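Local coordinates for CYCLIN domain-containing protein (Chaetomium thermophilum, PDB 6Z3U), which probably regulates the activity of a cyclin-dependent kinase, as the cyclin H-type subunit of the CAK complex, at residues A[22-28]-A[229-233]. Residues are numbered along the deposited sequence; the frame is centred on the assembly and turned at random.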
loop_
_atom_site.group_PDB
_atom_site.type_symbol
_atom_site.label_atom_id
_atom_site.label_comp_id
_atom_site.label_asym_id
_atom_site.label_seq_id
_atom_site.Cartn_x
_atom_site.Cartn_y
_atom_site.Cartn_z
ATOM N N SER A 22 -5.174 14.645 7.367
ATOM C CA SER A 22 -4.864 15.974 6.854
ATOM C C SER A 22 -5.846 16.947 7.484
ATOM O O SER A 22 -7.060 16.803 7.312
ATOM C CB SER A 22 -4.948 16.025 5.325
ATOM O OG SER A 22 -3.885 15.301 4.725
ATOM N N PHE A 23 -5.322 17.923 8.225
ATOM C CA PHE A 23 -6.142 18.886 8.941
ATOM C C PHE A 23 -5.502 20.262 8.836
ATOM O O PHE A 23 -4.402 20.423 8.303
ATOM C CB PHE A 23 -6.307 18.505 10.417
ATOM C CG PHE A 23 -6.281 17.025 10.669
ATOM C CD1 PHE A 23 -7.430 16.265 10.533
ATOM C CD2 PHE A 23 -5.108 16.396 11.056
ATOM C CE1 PHE A 23 -7.409 14.903 10.767
ATOM C CE2 PHE A 23 -5.081 15.035 11.295
ATOM C CZ PHE A 23 -6.233 14.288 11.153
ATOM N N SER A 24 -6.212 21.258 9.350
ATOM C CA SER A 24 -5.662 22.591 9.502
ATOM C C SER A 24 -4.907 22.695 10.827
ATOM O O SER A 24 -5.198 21.953 11.771
ATOM C CB SER A 24 -6.776 23.631 9.464
ATOM O OG SER A 24 -7.594 23.545 10.620
ATOM N N PRO A 25 -3.937 23.600 10.926
ATOM C CA PRO A 25 -3.217 23.747 12.201
ATOM C C PRO A 25 -4.139 23.970 13.385
ATOM O O PRO A 25 -3.839 23.506 14.492
ATOM C CB PRO A 25 -2.306 24.956 11.947
ATOM C CG PRO A 25 -2.112 24.977 10.465
ATOM C CD PRO A 25 -3.409 24.497 9.882
ATOM N N SER A 26 -5.265 24.658 13.184
ATOM C CA SER A 26 -6.211 24.847 14.278
ATOM C C SER A 26 -6.873 23.529 14.655
ATOM O O SER A 26 -7.059 23.235 15.840
ATOM C CB SER A 26 -7.261 25.888 13.889
ATOM O OG SER A 26 -8.112 26.190 14.982
ATOM N N GLN A 27 -7.227 22.717 13.655
ATOM C CA GLN A 27 -7.801 21.405 13.935
ATOM C C GLN A 27 -6.793 20.500 14.631
ATOM O O GLN A 27 -7.151 19.744 15.542
ATOM C CB GLN A 27 -8.284 20.767 12.634
ATOM C CG GLN A 27 -9.580 21.350 12.096
ATOM C CD GLN A 27 -9.860 20.921 10.668
ATOM O OE1 GLN A 27 -10.000 21.757 9.776
ATOM N NE2 GLN A 27 -9.937 19.614 10.444
ATOM N N LEU A 28 -5.523 20.565 14.219
ATOM C CA LEU A 28 -4.502 19.715 14.820
ATOM C C LEU A 28 -4.320 20.037 16.297
ATOM O O LEU A 28 -4.237 19.129 17.132
ATOM C CB LEU A 28 -3.178 19.880 14.075
ATOM C CG LEU A 28 -2.233 18.678 14.083
ATOM C CD1 LEU A 28 -2.804 17.550 13.244
ATOM C CD2 LEU A 28 -0.853 19.071 13.576
ATOM N N ASP A 229 5.079 19.232 11.521
ATOM C CA ASP A 229 3.736 18.854 11.094
ATOM C C ASP A 229 3.509 19.050 9.598
ATOM O O ASP A 229 2.377 19.327 9.178
ATOM C CB ASP A 229 2.695 19.643 11.892
ATOM C CG ASP A 229 2.744 19.335 13.374
ATOM O OD1 ASP A 229 3.277 18.267 13.745
ATOM O OD2 ASP A 229 2.243 20.159 14.167
ATOM N N ALA A 230 4.552 18.906 8.779
ATOM C CA ALA A 230 4.414 19.176 7.351
ATOM C C ALA A 230 3.381 18.259 6.703
ATOM O O ALA A 230 2.545 18.715 5.915
ATOM C CB ALA A 230 5.769 19.028 6.659
ATOM N N TYR A 231 3.419 16.963 7.023
ATOM C CA TYR A 231 2.529 16.015 6.360
ATOM C C TYR A 231 1.062 16.343 6.602
ATOM O O TYR A 231 0.219 16.081 5.737
ATOM C CB TYR A 231 2.829 14.592 6.835
ATOM C CG TYR A 231 3.998 13.929 6.143
ATOM C CD1 TYR A 231 5.180 14.620 5.915
ATOM C CD2 TYR A 231 3.923 12.606 5.731
ATOM C CE1 TYR A 231 6.250 14.015 5.285
ATOM C CE2 TYR A 231 4.989 11.992 5.103
ATOM C CZ TYR A 231 6.150 12.700 4.885
ATOM O OH TYR A 231 7.213 12.095 4.259
ATOM N N PHE A 232 0.737 16.923 7.760
ATOM C CA PHE A 232 -0.657 17.146 8.115
ATOM C C PHE A 232 -1.281 18.323 7.374
ATOM O O PHE A 232 -2.509 18.369 7.237
ATOM C CB PHE A 232 -0.795 17.389 9.623
ATOM C CG PHE A 232 -0.305 16.250 10.471
ATOM C CD1 PHE A 232 -0.871 14.991 10.364
ATOM C CD2 PHE A 232 0.708 16.447 11.394
ATOM C CE1 PHE A 232 -0.423 13.946 11.149
ATOM C CE2 PHE A 232 1.157 15.408 12.180
ATOM C CZ PHE A 232 0.590 14.157 12.059
ATOM N N HIS A 233 -0.471 19.266 6.891
ATOM C CA HIS A 233 -0.984 20.478 6.274
ATOM C C HIS A 233 -0.613 20.634 4.807
ATOM O O HIS A 233 -1.134 21.545 4.155
ATOM C CB HIS A 233 -0.482 21.711 7.041
ATOM C CG HIS A 233 -0.608 21.584 8.527
ATOM N ND1 HIS A 233 -1.814 21.363 9.155
ATOM C CD2 HIS A 233 0.323 21.644 9.508
ATOM C CE1 HIS A 233 -1.621 21.292 10.460
ATOM N NE2 HIS A 233 -0.333 21.460 10.700
#
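An extended segment of backbone just ahead of a helix can be held by both its amide and its carbonyl, and residues 22-28 of this cyclin illustrate how. Ser22 lies against segment 229-233, its CA 3.4 Å from Phe232 O in a CA-H...O contact. Phe232 O also accepts a hydrogen bond from Phe23 N at 3.0 Å, while Phe23 O accepts one from His233 ND1 at 2.9 Å. Ser24 then N-caps helix 25-48, its OG accepting from Gln27 N at 3.2 Å; that hydroxyl also bonds Glu67 of the RING-type protein chain, so the turn borders a subunit interface. Pro25 lays CG over the face of the His233 imidazole, 3.8 Å from the ring centroid. One helical turn on, Leu28 covers the Phe232 ring with CD1, and Arg32 beyond forms a salt bridge with Asp229. With ND1 protonated and hydrogen-bonded to a carbonyl, the imidazole of His233 gives a hydrogen bond at its edge while its face receives the CH-pi contact of Pro25, joining the start of helix 25-48 to the C-terminal cyclin domain.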